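Local coordinates for beta-galactoside alpha-2,6-sialyltransferase (Photobacterium sp., PDB 2Z4T), which transfers sialic acid from a CMP-linked donor to the 6-hydroxyl of galactose in acceptors such as lactose, at residues A[295-298]-A[299-303]; A[484-488]-A[489-493]; A[229-233]-A[234-238]. All blocks are in the same frame, centred on the assembly; numbering follows the deposited sequence.

Contact 1 of 3, residues A[295-298]-A[299-303]; sequences KDYL and TLEPS. With MG (magnesium ion), chain M; PO4 (phosphate ion), chain I.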
loop_
_atom_site.group_PDB
_atom_site.type_symbol
_atom_site.label_atom_id
_atom_site.label_comp_id
_atom_site.label_asym_id
_atom_site.label_seq_id
_atom_site.Cartn_x
_atom_site.Cartn_y
_atom_site.Cartn_z
ATOM N N LYS A 295 -15.923 -1.723 3.809
ATOM C CA LYS A 295 -16.917 -1.856 2.756
ATOM C C LYS A 295 -18.352 -1.801 3.268
ATOM O O LYS A 295 -19.236 -1.270 2.584
ATOM C CB LYS A 295 -16.687 -3.154 1.988
ATOM C CG LYS A 295 -17.692 -3.424 0.895
ATOM C CD LYS A 295 -17.288 -4.660 0.114
ATOM C CE LYS A 295 -18.497 -5.350 -0.494
ATOM N NZ LYS A 295 -18.077 -6.232 -1.613
ATOM N N ASP A 296 -18.584 -2.337 4.462
ATOM C CA ASP A 296 -19.934 -2.455 4.996
ATOM C C ASP A 296 -20.566 -1.099 5.287
ATOM O O ASP A 296 -21.776 -1.001 5.464
ATOM C CB ASP A 296 -19.998 -3.394 6.221
ATOM C CG ASP A 296 -19.008 -3.019 7.331
ATOM O OD1 ASP A 296 -17.967 -2.378 7.047
ATOM O OD2 ASP A 296 -19.265 -3.399 8.499
ATOM N N TYR A 297 -19.757 -0.051 5.314
ATOM C CA TYR A 297 -20.299 1.284 5.491
ATOM C C TYR A 297 -21.292 1.655 4.380
ATOM O O TYR A 297 -22.305 2.318 4.648
ATOM C CB TYR A 297 -19.194 2.334 5.586
ATOM C CG TYR A 297 -19.725 3.658 6.048
ATOM C CD1 TYR A 297 -20.217 3.803 7.347
ATOM C CD2 TYR A 297 -19.763 4.767 5.193
ATOM C CE1 TYR A 297 -20.705 5.013 7.800
ATOM C CE2 TYR A 297 -20.251 6.003 5.642
ATOM C CZ TYR A 297 -20.725 6.114 6.946
ATOM O OH TYR A 297 -21.248 7.299 7.421
ATOM N N LEU A 298 -21.024 1.228 3.143
ATOM C CA LEU A 298 -21.968 1.538 2.057
ATOM C C LEU A 298 -23.313 0.781 2.148
ATOM O O LEU A 298 -24.229 1.056 1.374
ATOM C CB LEU A 298 -21.330 1.366 0.680
ATOM C CG LEU A 298 -20.130 2.252 0.360
ATOM C CD1 LEU A 298 -19.830 2.217 -1.155
ATOM C CD2 LEU A 298 -20.327 3.681 0.870
ATOM N N THR A 299 -23.435 -0.132 3.112
ATOM C CA THR A 299 -24.645 -0.931 3.317
ATOM C C THR A 299 -25.305 -0.528 4.624
ATOM O O THR A 299 -26.526 -0.333 4.683
ATOM C CB THR A 299 -24.311 -2.442 3.337
ATOM O OG1 THR A 299 -23.933 -2.860 2.022
ATOM C CG2 THR A 299 -25.515 -3.296 3.835
ATOM N N LEU A 300 -24.489 -0.414 5.674
ATOM C CA LEU A 300 -24.927 0.115 6.972
ATOM C C LEU A 300 -25.668 1.463 6.868
ATOM O O LEU A 300 -26.630 1.681 7.614
ATOM C CB LEU A 300 -23.726 0.249 7.904
ATOM C CG LEU A 300 -23.163 -1.078 8.452
ATOM C CD1 LEU A 300 -21.795 -0.888 9.080
ATOM C CD2 LEU A 300 -24.136 -1.731 9.461
ATOM N N GLU A 301 -25.211 2.362 5.981
ATOM C CA GLU A 301 -25.929 3.618 5.687
ATOM C C GLU A 301 -26.879 3.451 4.504
ATOM O O GLU A 301 -26.445 3.450 3.355
ATOM C CB GLU A 301 -24.979 4.770 5.379
ATOM C CG GLU A 301 -24.136 5.250 6.548
ATOM C CD GLU A 301 -24.904 6.126 7.513
ATOM O OE1 GLU A 301 -26.063 6.486 7.198
ATOM O OE2 GLU A 301 -24.335 6.461 8.583
ATOM N N PRO A 302 -28.187 3.336 4.775
ATOM C CA PRO A 302 -29.116 3.155 3.651
ATOM C C PRO A 302 -28.965 4.210 2.542
ATOM O O PRO A 302 -29.091 3.883 1.362
ATOM C CB PRO A 302 -30.505 3.237 4.308
ATOM C CG PRO A 302 -30.280 2.959 5.751
ATOM C CD PRO A 302 -28.870 3.366 6.086
ATOM N N SER A 303 -28.677 5.456 2.907
ATOM C CA SER A 303 -28.597 6.518 1.900
ATOM C C SER A 303 -27.416 6.354 0.936
ATOM O O SER A 303 -27.411 6.937 -0.142
ATOM C CB SER A 303 -28.615 7.912 2.544
ATOM O OG SER A 303 -27.370 8.211 3.148
HETATM MG MG MG M . -27.723 6.519 5.330
HETATM P P PO4 I . -14.595 -8.426 -1.226
HETATM O O1 PO4 I . -15.607 -7.303 -1.273
HETATM O O2 PO4 I . -14.636 -9.166 -2.554
HETATM O O3 PO4 I . -13.220 -7.844 -1.022
HETATM O O4 PO4 I . -14.973 -9.327 -0.063
HETATM O O HOH W 1 -21.392 -2.096 1.166
#

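Contact 2 of 3, residues A[484-488]-A[489-493]; sequences QVMIK and LGIVK. With PO4 (phosphate ion), chain J.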
loop_
_atom_site.group_PDB
_atom_site.type_symbol
_atom_site.label_atom_id
_atom_site.label_comp_id
_atom_site.label_asym_id
_atom_site.label_seq_id
_atom_site.Cartn_x
_atom_site.Cartn_y
_atom_site.Cartn_z
ATOM N N GLN A 484 -19.813 9.819 14.398
ATOM C CA GLN A 484 -20.970 9.156 13.805
ATOM C C GLN A 484 -20.600 7.990 12.870
ATOM O O GLN A 484 -21.297 6.984 12.862
ATOM C CB GLN A 484 -21.901 10.176 13.106
ATOM C CG GLN A 484 -22.631 11.155 14.042
ATOM C CD GLN A 484 -23.449 10.436 15.135
ATOM O OE1 GLN A 484 -24.230 9.531 14.846
ATOM N NE2 GLN A 484 -23.243 10.826 16.388
ATOM N N VAL A 485 -19.501 8.101 12.116
ATOM C CA VAL A 485 -18.969 6.933 11.375
ATOM C C VAL A 485 -18.939 5.696 12.305
ATOM O O VAL A 485 -19.261 4.578 11.858
ATOM C CB VAL A 485 -17.729 7.240 10.582
ATOM C CG1 VAL A 485 -17.219 5.985 9.898
ATOM C CG2 VAL A 485 -18.073 8.313 9.542
ATOM N N MET A 486 -18.444 5.794 13.534
ATOM C CA MET A 486 -17.416 4.919 14.055
ATOM C C MET A 486 -18.479 4.219 14.964
ATOM O O MET A 486 -18.439 3.004 15.228
ATOM C CB MET A 486 -16.336 5.605 14.879
ATOM C CG MET A 486 -15.057 5.813 14.078
ATOM S SD MET A 486 -13.608 5.949 15.111
ATOM C CE MET A 486 -13.407 7.662 15.176
ATOM N N ILE A 487 -19.473 5.014 15.380
ATOM C CA ILE A 487 -20.700 4.491 15.952
ATOM C C ILE A 487 -21.427 3.584 14.957
ATOM O O ILE A 487 -21.739 2.452 15.293
ATOM C CB ILE A 487 -21.661 5.609 16.419
ATOM C CG1 ILE A 487 -21.117 6.338 17.644
ATOM C CG2 ILE A 487 -23.044 5.032 16.740
ATOM C CD1 ILE A 487 -21.784 7.675 17.893
ATOM N N LYS A 488 -21.699 4.079 13.747
ATOM C CA LYS A 488 -22.402 3.290 12.732
ATOM C C LYS A 488 -21.723 1.974 12.421
ATOM O O LYS A 488 -22.397 0.972 12.159
ATOM C CB LYS A 488 -22.531 4.063 11.419
ATOM C CG LYS A 488 -23.941 4.301 10.997
ATOM C CD LYS A 488 -24.671 2.999 10.749
ATOM C CE LYS A 488 -26.144 3.260 10.416
ATOM N NZ LYS A 488 -26.899 3.924 11.508
ATOM N N LEU A 489 -20.391 1.992 12.422
ATOM C CA LEU A 489 -19.598 0.806 12.179
ATOM C C LEU A 489 -19.545 -0.154 13.375
ATOM O O LEU A 489 -18.943 -1.228 13.285
ATOM C CB LEU A 489 -18.178 1.200 11.757
ATOM C CG LEU A 489 -18.040 1.954 10.436
ATOM C CD1 LEU A 489 -16.613 2.460 10.317
ATOM C CD2 LEU A 489 -18.371 1.030 9.301
ATOM N N GLY A 490 -20.178 0.231 14.481
ATOM C CA GLY A 490 -20.217 -0.598 15.673
ATOM C C GLY A 490 -18.895 -0.632 16.408
ATOM O O GLY A 490 -18.636 -1.539 17.177
ATOM N N ILE A 491 -18.035 0.347 16.166
ATOM C CA ILE A 491 -16.746 0.381 16.840
ATOM C C ILE A 491 -16.930 0.886 18.254
ATOM O O ILE A 491 -16.316 0.427 19.195
ATOM C CB ILE A 491 -15.764 1.252 16.066
ATOM C CG1 ILE A 491 -15.524 0.616 14.687
ATOM C CG2 ILE A 491 -14.471 1.421 16.865
ATOM C CD1 ILE A 491 -14.922 1.531 13.666
ATOM N N VAL A 492 -17.858 1.801 18.401
ATOM C CA VAL A 492 -18.054 2.479 19.638
ATOM C C VAL A 492 -19.561 2.658 19.766
ATOM O O VAL A 492 -20.277 2.666 18.760
ATOM C CB VAL A 492 -17.265 3.819 19.557
ATOM C CG1 VAL A 492 -18.088 4.951 18.886
ATOM C CG2 VAL A 492 -16.759 4.206 20.880
ATOM N N LYS A 493 -20.048 2.770 20.992
ATOM C CA LYS A 493 -21.473 3.020 21.239
ATOM C C LYS A 493 -21.663 4.472 21.661
ATOM O O LYS A 493 -20.853 4.989 22.431
ATOM C CB LYS A 493 -22.003 2.063 22.311
ATOM C CG LYS A 493 -22.503 0.731 21.757
ATOM C CD LYS A 493 -22.834 -0.303 22.860
ATOM C CE LYS A 493 -21.900 -1.526 22.735
ATOM N NZ LYS A 493 -22.196 -2.607 23.720
HETATM P P PO4 J . -18.178 1.385 23.526
HETATM O O1 PO4 J . -18.568 2.768 23.072
HETATM O O2 PO4 J . -19.122 0.369 22.922
HETATM O O3 PO4 J . -16.758 1.086 23.071
HETATM O O4 PO4 J . -18.272 1.358 25.035
HETATM O O HOH W 2 -22.187 0.788 18.199
#

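Contact 3 of 3, residues A[229-233]-A[234-238]; sequences LYDDG and SAEYV. With GAL (beta-D-galactopyranose), chain B; GOL (glycerol), chain H.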
loop_
_atom_site.group_PDB
_atom_site.type_symbol
_atom_site.label_atom_id
_atom_site.label_comp_id
_atom_site.label_asym_id
_atom_site.label_seq_id
_atom_site.Cartn_x
_atom_site.Cartn_y
_atom_site.Cartn_z
ATOM N N LEU A 229 -7.712 1.509 -5.780
ATOM C CA LEU A 229 -7.930 2.614 -4.859
ATOM C C LEU A 229 -7.985 2.112 -3.406
ATOM O O LEU A 229 -8.828 1.267 -3.053
ATOM C CB LEU A 229 -9.187 3.388 -5.266
ATOM C CG LEU A 229 -8.957 3.798 -6.731
ATOM C CD1 LEU A 229 -10.128 3.466 -7.653
ATOM C CD2 LEU A 229 -8.411 5.228 -6.903
ATOM N N TYR A 230 -7.060 2.607 -2.588
ATOM C CA TYR A 230 -6.968 2.222 -1.194
ATOM C C TYR A 230 -7.247 3.468 -0.394
ATOM O O TYR A 230 -6.647 4.513 -0.672
ATOM C CB TYR A 230 -5.566 1.682 -0.856
ATOM C CG TYR A 230 -5.248 0.328 -1.447
ATOM C CD1 TYR A 230 -4.413 0.205 -2.561
ATOM C CD2 TYR A 230 -5.788 -0.836 -0.900
ATOM C CE1 TYR A 230 -4.125 -1.057 -3.139
ATOM C CE2 TYR A 230 -5.498 -2.111 -1.447
ATOM C CZ TYR A 230 -4.672 -2.202 -2.566
ATOM O OH TYR A 230 -4.391 -3.445 -3.088
ATOM N N ASP A 231 -8.159 3.362 0.579
ATOM C CA ASP A 231 -8.569 4.489 1.430
ATOM C C ASP A 231 -7.422 5.080 2.239
ATOM O O ASP A 231 -6.646 4.354 2.847
ATOM C CB ASP A 231 -9.651 4.064 2.428
ATOM C CG ASP A 231 -10.981 3.777 1.772
ATOM O OD1 ASP A 231 -11.222 4.341 0.686
ATOM O OD2 ASP A 231 -11.775 2.980 2.338
ATOM N N ASP A 232 -7.359 6.408 2.258
ATOM C CA ASP A 232 -6.501 7.143 3.168
ATOM C C ASP A 232 -6.735 6.627 4.582
ATOM O O ASP A 232 -5.785 6.385 5.326
ATOM C CB ASP A 232 -6.839 8.628 3.067
ATOM C CG ASP A 232 -5.867 9.498 3.819
ATOM O OD1 ASP A 232 -5.845 9.451 5.080
ATOM O OD2 ASP A 232 -5.137 10.247 3.127
ATOM N N GLY A 233 -8.005 6.437 4.919
ATOM C CA GLY A 233 -8.431 5.846 6.169
ATOM C C GLY A 233 -9.814 6.393 6.497
ATOM O O GLY A 233 -10.734 6.326 5.683
ATOM N N SER A 234 -9.967 6.969 7.682
ATOM C CA SER A 234 -11.254 7.485 8.103
ATOM C C SER A 234 -11.665 8.675 7.241
ATOM O O SER A 234 -12.850 8.932 7.077
ATOM C CB SER A 234 -11.203 7.853 9.594
ATOM O OG SER A 234 -10.317 8.932 9.845
ATOM N N ALA A 235 -10.686 9.366 6.653
ATOM C CA ALA A 235 -10.941 10.555 5.828
ATOM C C ALA A 235 -12.011 10.330 4.783
ATOM O O ALA A 235 -12.892 11.180 4.616
ATOM C CB ALA A 235 -9.667 11.067 5.173
ATOM N N GLU A 236 -11.975 9.210 4.065
ATOM C CA GLU A 236 -13.051 9.045 3.090
ATOM C C GLU A 236 -14.440 8.776 3.690
ATOM O O GLU A 236 -15.466 9.166 3.089
ATOM C CB GLU A 236 -12.707 8.193 1.847
ATOM C CG GLU A 236 -11.744 7.102 1.976
ATOM C CD GLU A 236 -10.305 7.561 1.961
ATOM O OE1 GLU A 236 -9.758 7.863 0.885
ATOM O OE2 GLU A 236 -9.705 7.564 3.056
ATOM N N TYR A 237 -14.469 8.198 4.896
ATOM C CA TYR A 237 -15.722 7.930 5.611
ATOM C C TYR A 237 -16.390 9.200 6.155
ATOM O O TYR A 237 -17.619 9.288 6.172
ATOM C CB TYR A 237 -15.526 6.817 6.679
ATOM C CG TYR A 237 -15.086 5.562 5.980
ATOM C CD1 TYR A 237 -13.758 5.409 5.562
ATOM C CD2 TYR A 237 -16.008 4.569 5.636
ATOM C CE1 TYR A 237 -13.349 4.286 4.855
ATOM C CE2 TYR A 237 -15.611 3.424 4.913
ATOM C CZ TYR A 237 -14.289 3.301 4.522
ATOM O OH TYR A 237 -13.883 2.187 3.818
ATOM N N VAL A 238 -15.582 10.172 6.584
ATOM C CA VAL A 238 -16.074 11.491 6.962
ATOM C C VAL A 238 -16.726 12.115 5.714
ATOM O O VAL A 238 -17.854 12.614 5.758
ATOM C CB VAL A 238 -14.914 12.404 7.499
ATOM C CG1 VAL A 238 -15.304 13.914 7.448
ATOM C CG2 VAL A 238 -14.513 12.015 8.895
HETATM C C1 GAL B . -2.972 15.288 5.158
HETATM C C2 GAL B . -4.063 15.555 4.123
HETATM C C3 GAL B . -5.338 14.822 4.536
HETATM C C4 GAL B . -5.043 13.345 4.827
HETATM C C5 GAL B . -3.864 13.180 5.789
HETATM C C6 GAL B . -3.408 11.725 5.934
HETATM O O2 GAL B . -4.269 16.954 3.999
HETATM O O3 GAL B . -6.319 14.933 3.515
HETATM O O4 GAL B . -4.779 12.694 3.603
HETATM O O5 GAL B . -2.762 13.899 5.293
HETATM O O6 GAL B . -4.369 10.914 6.578
HETATM C C1 GOL H . -7.371 9.237 8.101
HETATM O O1 GOL H . -7.782 9.024 6.767
HETATM C C2 GOL H . -7.705 10.675 8.471
HETATM O O2 GOL H . -7.062 11.519 7.550
HETATM C C3 GOL H . -7.255 11.008 9.890
HETATM O O3 GOL H . -5.869 11.288 9.920
#

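Contact 1 of 3, residues A[295-298]-A[299-303]
One face of the Tyr297 ring is covered by Glu301, whose CG sits 3.9 Å from the ring centroid in a CH-pi contact, 28° off the normal. The two side chains run alongside each other, the carboxylate turned 66° from the ring plane. Chi1 of -68° lays Glu301 CG over the ring, and the bend at chi2 swings the carboxylate on, so that OE1 binds the magnesium ion at 2.5 Å. Ser303 OG is a further ligand of this metal, and Arg244 hydrogen-bonds the same OE1. One residue earlier in the chain, Asp296 and Leu300 lie side by side in the same way, with Leu300 CD1 3.6 Å from Asp296 OD2; that carboxylate is salt-bridged to Arg294. Asp296 O accepts from both Leu300 N (2.8 Å) and Thr299 N (3.0 Å). Glu301 N then closes the short helix on Tyr297 O at 3.2 Å. A water links Lys295 O to Thr299 OG1, which Arg308 also holds. Helix 297-300 is wedged among three others: Tyr297 meets helices 234-243 and 481-488, while Leu298 packs on helix 305-311.

Contact 2 of 3, residues A[484-488]-A[489-493]
Leu489, Gly490 and Ile491 each bond through the backbone N to the last turn of helix 481-488, at Val485, Ile487 and Met486. Leu489 N completes the turn on Val485 O at 2.9 Å. Beyond it, Ile491 N meets Met486 O at 2.8 Å, and Gly490 N reaches Ile487 O at 2.8 Å. Val492 N adds a weak bond to Met486 O. A water bound to Val492 O also gives a weak bond to Ile487 O, and Ile487 CA points its hydrogen at Val492 O, 3.4 Å away and almost straight.

Apolar contacts follow the same path. Val485 CG1, set opposite its own backbone N (chi1 178°), lies beside Leu489 CD1 at 3.6 Å, the two side chains pointing the same way. The Ile487 and Val492 side chains cross at a slant, CG1 to CG1 3.6 Å, and Met486 CG faces Ile491 CD1 at 4.3 Å. Leu489 continues onto Tyr297 and Leu300, while Met486 turns to Phe453 and Phe465.

A phosphate ion, probably from the crystallisation liquor, accepts a nearly straight hydrogen bond from Lys493 N and is also held by Asn496.

Crossed bonds from Ile491 and Gly490, with positive phi at Gly490 (73°), make a Schellman motif; the Met486-Ile491 contact is the hydrophobic pair that commonly accompanies this C-terminal helix stop.

Contact 3 of 3, residues A[229-233]-A[234-238]
Asp231, Asp232 and Gly233 meet Glu236 and Tyr237 at the turn from strand 222-230 into helix 234-243, a beta-to-alpha junction of the GT-B fold in the acceptor pocket. The carboxylate of Glu236 folds back from the first turn of the helix, its chain bent at chi2 (-80°), and takes two successive amides. Gly233 N meets OE2 nearly along its C-O axis at 2.8 Å, whereas Asp232 N reaches OE1 at 3.1 Å from above the carboxylate plane. OE1 is also bonded by Ala203 N. Gly233 takes backbone angles (phi 153°, psi -125°) at which a CB would be jammed against the preceding carbonyl O, requiring glycine. Tyr237 OH donates to Asp231 OD2 at 2.7 Å, with ring and carboxylate planes almost perpendicular; the ring edge meets Gly233 O in plane, at CD1.

With its amide so held, Asp232 directs its carboxylate into the pocket: OD2 accepts from galactose O4 at 2.5 Å and OD1 from O6 at 2.6 Å, while Asn201 also bonds OD2. O1 of a glycerol, probably from the crystallisation liquor, bridges OD1 and Ala235 N.

Asp231 OD1 and Glu236 OE1 stand only 3.8 Å apart, a proximity of like charges that the surrounding donors probably ease. Galactose O6 is the hydroxyl that an alpha-2,6 transfer sialylates, so its bond to Asp232 places this turn at the acceptor position.

How the contacts relate
All three contacts are local and follow one another along the chain, neither nesting nor crossing. Contact 3 comes first, closing the turn from strand 222-230 into helix 234-243. Contact 1 follows the adjacent parallel strand 288-292 and closes the short helix 297-300. Contact 2 ends helix 481-488, which lies between strands 460-465 and 498-499 of the six-stranded parallel sheet in the second, Rossmann-like half of the GT-B fold. They converge in space: Tyr237 of contact 3 touches Tyr297 of contact 1, Val485 of contact 2 packs against the backbone of Tyr237, and Leu489 and Lys488 rest on 297-301. Helix 481-488, which also packs on strand 460-465 through Met486, thus lies against elements of both halves.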